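Local coordinates for nickel ABC transporter (Nickel-binding protein) (Bacillus halodurans, PDB 3T66), which probably serves as the extracellular solute-binding component of an ABC transporter for nickel or peptides, and belongs to the bacterial solute-binding protein 5 family, at residues K13-L18 with D189-S194; V37-T42 with L173-Y178. All coordinates share one frame; numbering follows the deposited sequence.

In the fold
From the N terminus the chain first lays down strand 14-19, then runs through helix 35-38 into the segment 37-42. Strand 172-177 next comes to lie against that segment and closes contact 2, a loop of 130 intervening residues. After a short excursion the chain returns as strand 190-195 and pairs with strand 14-19, closing contact 1, whose larger loop of 170 residues encloses the smaller one. The two do not cross. Strand 190-195 lies between strands 14-19 and 172-177, parallel to the first and antiparallel to the second. Phe-193 CD2 packs on Ala-39 CB at 3.4 Å, so the contacts, whose centres are about 9 Å apart, touch directly.

Contact 1 of 2, residues K13-L18 with D189-S194; sequences KHIHFL and DSVTFS
Phe-17 and Phe-193 lie side by side on one face of a parallel strand pair, and the packing there is close. Their rings are turned 45° to each other with centroids 4.8 Å apart, and CD2 of Phe-17 sits over one face of the Phe-193 ring, offset toward its rim. CG is anti to the backbone N in both (chi1 165° and -169°), which sends the two side chains off their strands the same way. Ile-15 and Val-191 continue this buried face, with Ile-213 beside Ile-15 and Phe-17, and Ala-39 and Leu-173 against Phe-193.

The opposite face is largely polar. At its buried end Leu-18 CD1 rests against Ser-194, whose OG shares a 2.7 Å hydrogen bond with NE2 at the His-16 ring edge; ND1 is hydrogen-bonded to Gln-210 O, which helps fix the ring's rotation. Toward the strand starts this face is partly exposed. The His-14 ring turns its edge to Ser-190 OG, modelled so close to ND1 that the detail is doubtful, and to Thr-192 OG1, which is hydrogen-bonded to Glu-174 OE1. At the outer end Lys-13 N donates to the anti lone pair of Asp-189 OD2 at 3.0 Å, while OD1 forms a salt bridge with Arg-177.

Backbone bonds run between the faces, among them Phe-17 N to Thr-192 O at 2.8 Å and Ser-194 N to Phe-17 O at 2.9 Å. The axes of segments 14-18 and 190-194 approach to 4.7 Å. With in-step bridges from His-14/Ser-190 to Leu-18/Ser-194, they define a regular parallel beta ladder within a mixed sheet of this solute-binding protein.

Contact 2 of 2, residues V37-T42 with L173-Y178; sequences VRAGIT and LELVRY
Leu-175 reaches from strand 172-177 to the turn after helix 35-38, spreading its two methyls over Ala-39 and Ile-41. That helix ends in a Schellman motif: Gly-40 has positive phi (79°), and its N donates to Val-37 O at 3.1 Å. Ala-39 and Ile-41, on the two sides of Gly-40 in sequence, both meet strand 172-177.

The shapes fit as a fork over a low bump and a branch. CG of Leu-175 is anti to its own carbonyl carbon (chi1 -51°); from it CD1 settles over Ala-39, 4.0 Å from CB, while CD2 meets the flank of Ile-41. The Leu-175 and Ile-41 side chains cross at about a right angle. Leu-173, two residues back on the strand, sets CD1 against Ala-39 CB at 4.2 Å and near the tip of Ile-41, so the alanine methyl faces both leucines. Replacing Leu-175 by an alanine would probably open a gap beside Ile-41 CG1 and leave Ala-39 CB with Leu-173 alone from this strand.

Phe-162 also touches Leu-175, extending the apolar packing between turn and sheet. The shortest approach across the pair is 3.6 Å, from CG1 of Ile-41 to CD2 of Leu-175.

Contact 1 of 2, residues K13-L18 with D189-S194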
ATOM      1  N   LYS A  13       8.977   1.576  32.089  1.00 58.23           N
ATOM      2  CA  LYS A  13       8.583   2.169  30.796  1.00 56.77           C
ATOM      3  C   LYS A  13       7.665   1.283  29.957  1.00 55.61           C
ATOM      4  O   LYS A  13       8.101   0.257  29.403  1.00 54.85           O
ATOM      5  CB  LYS A  13       9.802   2.620  29.995  1.00 56.95           C
ATOM      6  CG  LYS A  13      10.082   4.107  30.133  1.00 56.72           C
ATOM      7  CD  LYS A  13      11.560   4.398  30.150  1.00 55.83           C
ATOM      8  CE  LYS A  13      11.794   5.836  29.789  1.00 56.25           C
ATOM      9  NZ  LYS A  13      13.069   5.972  29.064  1.00 56.74           N
ATOM     10  N   HIS A  14       6.395   1.700  29.870  1.00 53.77           N
ATOM     11  CA  HIS A  14       5.378   0.872  29.240  1.00 52.22           C
ATOM     12  C   HIS A  14       4.501   1.598  28.240  1.00 51.09           C
ATOM     13  O   HIS A  14       4.155   2.744  28.454  1.00 51.23           O
ATOM     14  CB  HIS A  14       4.516   0.248  30.301  1.00 51.98           C
ATOM     15  CG  HIS A  14       3.546  -0.741  29.767  1.00 51.96           C
ATOM     16  ND1 HIS A  14       3.927  -2.012  29.387  1.00 52.10           N
ATOM     17  CD2 HIS A  14       2.211  -0.655  29.548  1.00 50.97           C
ATOM     18  CE1 HIS A  14       2.864  -2.669  28.955  1.00 52.62           C
ATOM     19  NE2 HIS A  14       1.810  -1.873  29.055  1.00 52.28           N
ATOM     20  N   ILE A  15       4.137   0.900  27.170  1.00 49.67           N
ATOM     21  CA  ILE A  15       3.383   1.461  26.075  1.00 48.93           C
ATOM     22  C   ILE A  15       2.280   0.503  25.756  1.00 49.55           C
ATOM     23  O   ILE A  15       2.543  -0.675  25.507  1.00 49.95           O
ATOM     24  CB  ILE A  15       4.246   1.637  24.798  1.00 48.28           C
ATOM     25  CG1 ILE A  15       5.145   2.884  24.911  1.00 47.83           C
ATOM     26  CG2 ILE A  15       3.394   1.674  23.566  1.00 45.45           C
ATOM     27  CD1 ILE A  15       4.633   4.166  24.317  1.00 45.83           C
ATOM     28  N   HIS A  16       1.047   1.007  25.783  1.00 49.91           N
ATOM     29  CA  HIS A  16      -0.103   0.230  25.389  1.00 50.31           C
ATOM     30  C   HIS A  16      -0.575   0.754  24.075  1.00 50.08           C
ATOM     31  O   HIS A  16      -1.008   1.913  23.967  1.00 50.32           O
ATOM     32  CB  HIS A  16      -1.224   0.327  26.397  1.00 50.57           C
ATOM     33  CG  HIS A  16      -2.363  -0.602  26.104  1.00 54.18           C
ATOM     34  ND1 HIS A  16      -3.591  -0.508  26.736  1.00 56.44           N
ATOM     35  CD2 HIS A  16      -2.472  -1.619  25.214  1.00 54.22           C
ATOM     36  CE1 HIS A  16      -4.393  -1.448  26.266  1.00 56.14           C
ATOM     37  NE2 HIS A  16      -3.737  -2.134  25.343  1.00 55.79           N
ATOM     38  N   PHE A  17      -0.480  -0.119  23.083  1.00 49.52           N
ATOM     39  CA  PHE A  17      -0.795   0.210  21.713  1.00 48.67           C
ATOM     40  C   PHE A  17      -1.954  -0.668  21.374  1.00 48.44           C
ATOM     41  O   PHE A  17      -2.005  -1.861  21.733  1.00 48.03           O
ATOM     42  CB  PHE A  17       0.413  -0.053  20.823  1.00 48.54           C
ATOM     43  CG  PHE A  17       0.115  -0.081  19.355  1.00 47.96           C
ATOM     44  CD1 PHE A  17       0.222   1.060  18.591  1.00 48.92           C
ATOM     45  CD2 PHE A  17      -0.214  -1.256  18.717  1.00 47.33           C
ATOM     46  CE1 PHE A  17      -0.027   1.024  17.230  1.00 46.35           C
ATOM     47  CE2 PHE A  17      -0.466  -1.280  17.373  1.00 44.47           C
ATOM     48  CZ  PHE A  17      -0.372  -0.150  16.636  1.00 44.16           C
ATOM     49  N   LEU A  18      -2.909  -0.028  20.723  1.00 48.81           N
ATOM     50  CA  LEU A  18      -4.238  -0.592  20.523  1.00 49.75           C
ATOM     51  C   LEU A  18      -4.585  -0.617  19.052  1.00 50.31           C
ATOM     52  O   LEU A  18      -4.768   0.433  18.402  1.00 50.35           O
ATOM     53  CB  LEU A  18      -5.301   0.169  21.311  1.00 48.86           C
ATOM     54  CG  LEU A  18      -6.736  -0.368  21.154  1.00 49.07           C
ATOM     55  CD1 LEU A  18      -6.922  -1.938  21.337  1.00 47.02           C
ATOM     56  CD2 LEU A  18      -7.714   0.455  22.026  1.00 47.32           C
ATOM     57  N   ASP A 189      10.630  -0.448  28.834  1.00 51.00           N
ATOM     58  CA  ASP A 189      10.602  -1.617  29.643  1.00 50.59           C
ATOM     59  C   ASP A 189       9.665  -2.695  29.067  1.00 49.72           C
ATOM     60  O   ASP A 189      10.012  -3.836  29.042  1.00 49.69           O
ATOM     61  CB  ASP A 189      10.464  -1.243  31.132  1.00 50.78           C
ATOM     62  CG  ASP A 189      11.755  -0.597  31.715  1.00 55.53           C
ATOM     63  OD1 ASP A 189      12.812  -1.178  31.570  1.00 57.59           O
ATOM     64  OD2 ASP A 189      11.755   0.477  32.328  1.00 61.01           O
ATOM     65  N   SER A 190       8.492  -2.327  28.564  1.00 49.92           N
ATOM     66  CA  SER A 190       7.548  -3.299  27.977  1.00 49.83           C
ATOM     67  C   SER A 190       6.424  -2.745  27.085  1.00 49.74           C
ATOM     68  O   SER A 190       6.103  -1.602  27.168  1.00 49.97           O
ATOM     69  CB  SER A 190       6.903  -4.077  29.086  1.00 49.83           C
ATOM     70  OG  SER A 190       5.865  -3.312  29.631  1.00 49.62           O
ATOM     71  N   VAL A 191       5.788  -3.571  26.263  1.00 49.90           N
ATOM     72  CA  VAL A 191       4.642  -3.107  25.437  1.00 49.64           C
ATOM     73  C   VAL A 191       3.501  -4.087  25.507  1.00 50.47           C
ATOM     74  O   VAL A 191       3.703  -5.308  25.335  1.00 49.60           O
ATOM     75  CB  VAL A 191       4.954  -3.044  23.913  1.00 49.52           C
ATOM     76  CG1 VAL A 191       3.730  -2.644  23.110  1.00 47.09           C
ATOM     77  CG2 VAL A 191       6.091  -2.129  23.626  1.00 49.31           C
ATOM     78  N   THR A 192       2.305  -3.535  25.728  1.00 51.26           N
ATOM     79  CA  THR A 192       1.067  -4.246  25.469  1.00 51.92           C
ATOM     80  C   THR A 192       0.545  -3.858  24.103  1.00 52.20           C
ATOM     81  O   THR A 192       0.312  -2.676  23.815  1.00 51.86           O
ATOM     82  CB  THR A 192       0.017  -3.963  26.544  1.00 52.35           C
ATOM     83  OG1 THR A 192       0.583  -4.219  27.839  1.00 55.03           O
ATOM     84  CG2 THR A 192      -1.195  -4.853  26.365  1.00 51.21           C
ATOM     85  N   PHE A 193       0.372  -4.879  23.273  1.00 53.14           N
ATOM     86  CA  PHE A 193      -0.146  -4.744  21.907  1.00 54.23           C
ATOM     87  C   PHE A 193      -1.468  -5.455  21.878  1.00 54.50           C
ATOM     88  O   PHE A 193      -1.494  -6.678  21.936  1.00 54.79           O
ATOM     89  CB  PHE A 193       0.811  -5.440  20.904  1.00 53.96           C
ATOM     90  CG  PHE A 193       0.526  -5.140  19.456  1.00 52.05           C
ATOM     91  CD1 PHE A 193      -0.582  -5.675  18.816  1.00 52.41           C
ATOM     92  CD2 PHE A 193       1.399  -4.367  18.721  1.00 51.26           C
ATOM     93  CE1 PHE A 193      -0.829  -5.407  17.455  1.00 52.09           C
ATOM     94  CE2 PHE A 193       1.167  -4.092  17.368  1.00 50.02           C
ATOM     95  CZ  PHE A 193       0.049  -4.610  16.740  1.00 50.30           C
ATOM     96  N   SER A 194      -2.552  -4.716  21.773  1.00 55.15           N
ATOM     97  CA  SER A 194      -3.850  -5.351  21.874  1.00 56.50           C
ATOM     98  C   SER A 194      -4.762  -4.870  20.767  1.00 57.63           C
ATOM     99  O   SER A 194      -4.500  -3.818  20.151  1.00 58.26           O
ATOM    100  CB  SER A 194      -4.481  -5.004  23.215  1.00 55.99           C
ATOM    101  OG  SER A 194      -4.653  -3.622  23.243  1.00 54.36           O
TER

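Contact 2 of 2, residues V37-T42 with L173-Y178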
ATOM      1  N   VAL A  37       5.493  -8.625  12.867  1.00 48.86           N
ATOM      2  CA  VAL A  37       6.352  -7.511  12.507  1.00 47.44           C
ATOM      3  C   VAL A  37       5.850  -6.210  13.129  1.00 46.50           C
ATOM      4  O   VAL A  37       6.664  -5.391  13.601  1.00 45.61           O
ATOM      5  CB  VAL A  37       6.513  -7.390  10.980  1.00 47.58           C
ATOM      6  CG1 VAL A  37       7.268  -6.115  10.584  1.00 47.22           C
ATOM      7  CG2 VAL A  37       7.247  -8.585  10.462  1.00 47.30           C
ATOM      8  N   ARG A  38       4.531  -6.038  13.161  1.00 45.46           N
ATOM      9  CA  ARG A  38       3.948  -4.811  13.723  1.00 45.78           C
ATOM     10  C   ARG A  38       4.247  -4.586  15.213  1.00 45.21           C
ATOM     11  O   ARG A  38       4.447  -3.449  15.672  1.00 45.46           O
ATOM     12  CB  ARG A  38       2.466  -4.705  13.410  1.00 45.49           C
ATOM     13  CG  ARG A  38       2.268  -4.479  11.926  1.00 49.05           C
ATOM     14  CD  ARG A  38       0.816  -4.462  11.495  1.00 52.53           C
ATOM     15  NE  ARG A  38       0.703  -4.618  10.043  1.00 54.65           N
ATOM     16  CZ  ARG A  38      -0.280  -4.118   9.300  1.00 54.54           C
ATOM     17  NH1 ARG A  38      -1.225  -3.396   9.853  1.00 55.39           N
ATOM     18  NH2 ARG A  38      -0.295  -4.308   7.994  1.00 53.43           N
ATOM     19  N   ALA A  39       4.339  -5.674  15.951  1.00 44.40           N
ATOM     20  CA  ALA A  39       4.557  -5.580  17.370  1.00 44.03           C
ATOM     21  C   ALA A  39       6.029  -5.663  17.657  1.00 43.63           C
ATOM     22  O   ALA A  39       6.439  -5.575  18.801  1.00 43.29           O
ATOM     23  CB  ALA A  39       3.801  -6.682  18.106  1.00 43.85           C
ATOM     24  N   GLY A  40       6.822  -5.861  16.616  1.00 43.53           N
ATOM     25  CA  GLY A  40       8.278  -5.824  16.747  1.00 43.38           C
ATOM     26  C   GLY A  40       8.852  -7.110  17.318  1.00 43.09           C
ATOM     27  O   GLY A  40       9.859  -7.081  18.035  1.00 43.17           O
ATOM     28  N   ILE A  41       8.219  -8.234  17.000  1.00 42.56           N
ATOM     29  CA  ILE A  41       8.788  -9.530  17.356  1.00 42.88           C
ATOM     30  C   ILE A  41       9.797  -9.959  16.288  1.00 43.38           C
ATOM     31  O   ILE A  41      10.826 -10.621  16.566  1.00 43.48           O
ATOM     32  CB  ILE A  41       7.688 -10.617  17.472  1.00 42.55           C
ATOM     33  CG1 ILE A  41       6.707 -10.240  18.573  1.00 43.55           C
ATOM     34  CG2 ILE A  41       8.285 -11.938  17.791  1.00 39.76           C
ATOM     35  CD1 ILE A  41       5.312 -10.632  18.313  1.00 45.26           C
ATOM     36  N   THR A  42       9.500  -9.524  15.076  1.00 43.18           N
ATOM     37  CA  THR A  42       9.907 -10.218  13.888  1.00 43.66           C
ATOM     38  C   THR A  42      10.233  -9.189  12.816  1.00 43.09           C
ATOM     39  O   THR A  42       9.647  -8.098  12.823  1.00 43.68           O
ATOM     40  CB  THR A  42       8.734 -11.185  13.506  1.00 44.50           C
ATOM     41  OG1 THR A  42       9.112 -12.534  13.791  1.00 45.43           O
ATOM     42  CG2 THR A  42       8.317 -11.099  12.042  1.00 44.41           C
ATOM     43  N   LEU A 173      -1.260  -9.201  23.151  1.00 49.22           N
ATOM     44  CA  LEU A 173      -0.048  -9.958  23.358  1.00 49.21           C
ATOM     45  C   LEU A 173       0.859  -9.097  24.210  1.00 49.06           C
ATOM     46  O   LEU A 173       0.689  -7.888  24.280  1.00 49.46           O
ATOM     47  CB  LEU A 173       0.593 -10.398  22.040  1.00 48.76           C
ATOM     48  CG  LEU A 173       1.093  -9.365  21.039  1.00 49.34           C
ATOM     49  CD1 LEU A 173       2.548  -9.200  21.255  1.00 48.36           C
ATOM     50  CD2 LEU A 173       0.889  -9.858  19.651  1.00 49.97           C
ATOM     51  N   GLU A 174       1.813  -9.725  24.869  1.00 48.87           N
ATOM     52  CA  GLU A 174       2.664  -9.024  25.821  1.00 48.81           C
ATOM     53  C   GLU A 174       4.133  -9.162  25.407  1.00 48.00           C
ATOM     54  O   GLU A 174       4.605 -10.241  24.970  1.00 47.12           O
ATOM     55  CB  GLU A 174       2.455  -9.568  27.254  1.00 49.53           C
ATOM     56  CG  GLU A 174       1.038  -9.424  27.810  1.00 51.16           C
ATOM     57  CD  GLU A 174       0.648  -7.985  28.077  1.00 54.80           C
ATOM     58  OE1 GLU A 174       1.537  -7.096  27.899  1.00 56.34           O
ATOM     59  OE2 GLU A 174      -0.535  -7.750  28.492  1.00 55.11           O
ATOM     60  N   LEU A 175       4.858  -8.063  25.549  1.00 46.83           N
ATOM     61  CA  LEU A 175       6.195  -8.034  25.012  1.00 45.81           C
ATOM     62  C   LEU A 175       7.121  -7.374  25.975  1.00 45.60           C
ATOM     63  O   LEU A 175       6.754  -6.385  26.628  1.00 46.28           O
ATOM     64  CB  LEU A 175       6.222  -7.297  23.694  1.00 45.28           C
ATOM     65  CG  LEU A 175       5.212  -7.720  22.666  1.00 43.72           C
ATOM     66  CD1 LEU A 175       4.758  -6.482  21.989  1.00 42.23           C
ATOM     67  CD2 LEU A 175       5.919  -8.668  21.712  1.00 46.88           C
ATOM     68  N   VAL A 176       8.320  -7.930  26.031  1.00 44.91           N
ATOM     69  CA  VAL A 176       9.332  -7.557  26.988  1.00 45.32           C
ATOM     70  C   VAL A 176      10.519  -7.155  26.116  1.00 44.71           C
ATOM     71  O   VAL A 176      10.731  -7.774  25.075  1.00 44.47           O
ATOM     72  CB  VAL A 176       9.681  -8.761  27.954  1.00 44.05           C
ATOM     73  N   ARG A 177      11.244  -6.104  26.511  1.00 44.66           N
ATOM     74  CA  ARG A 177      12.413  -5.620  25.756  1.00 44.40           C
ATOM     75  C   ARG A 177      13.378  -6.755  25.620  1.00 45.29           C
ATOM     76  O   ARG A 177      13.576  -7.510  26.574  1.00 44.16           O
ATOM     77  CB  ARG A 177      13.128  -4.494  26.483  1.00 43.64           C
ATOM     78  CG  ARG A 177      14.584  -4.408  26.097  1.00 43.28           C
ATOM     79  CD  ARG A 177      15.307  -3.295  26.793  1.00 42.42           C
ATOM     80  NE  ARG A 177      15.511  -3.607  28.210  1.00 44.08           N
ATOM     81  CZ  ARG A 177      14.864  -3.045  29.235  1.00 42.94           C
ATOM     82  NH1 ARG A 177      13.963  -2.099  29.053  1.00 39.70           N
ATOM     83  NH2 ARG A 177      15.152  -3.427  30.465  1.00 44.72           N
ATOM     84  N   TYR A 178      13.947  -6.894  24.418  1.00 46.65           N
ATOM     85  CA  TYR A 178      14.986  -7.894  24.186  1.00 47.71           C
ATOM     86  C   TYR A 178      16.342  -7.206  24.265  1.00 49.07           C
ATOM     87  O   TYR A 178      16.618  -6.261  23.522  1.00 49.60           O
ATOM     88  CB  TYR A 178      14.796  -8.611  22.871  1.00 46.56           C
ATOM     89  CG  TYR A 178      15.989  -9.463  22.481  1.00 48.32           C
ATOM     90  CD1 TYR A 178      16.516 -10.433  23.352  1.00 46.41           C
ATOM     91  CD2 TYR A 178      16.602  -9.290  21.227  1.00 47.03           C
ATOM     92  CE1 TYR A 178      17.616 -11.210  22.968  1.00 47.88           C
ATOM     93  CE2 TYR A 178      17.681 -10.038  20.846  1.00 46.49           C
ATOM     94  CZ  TYR A 178      18.194 -10.994  21.702  1.00 49.41           C
ATOM     95  OH  TYR A 178      19.282 -11.727  21.265  1.00 51.63           O
TER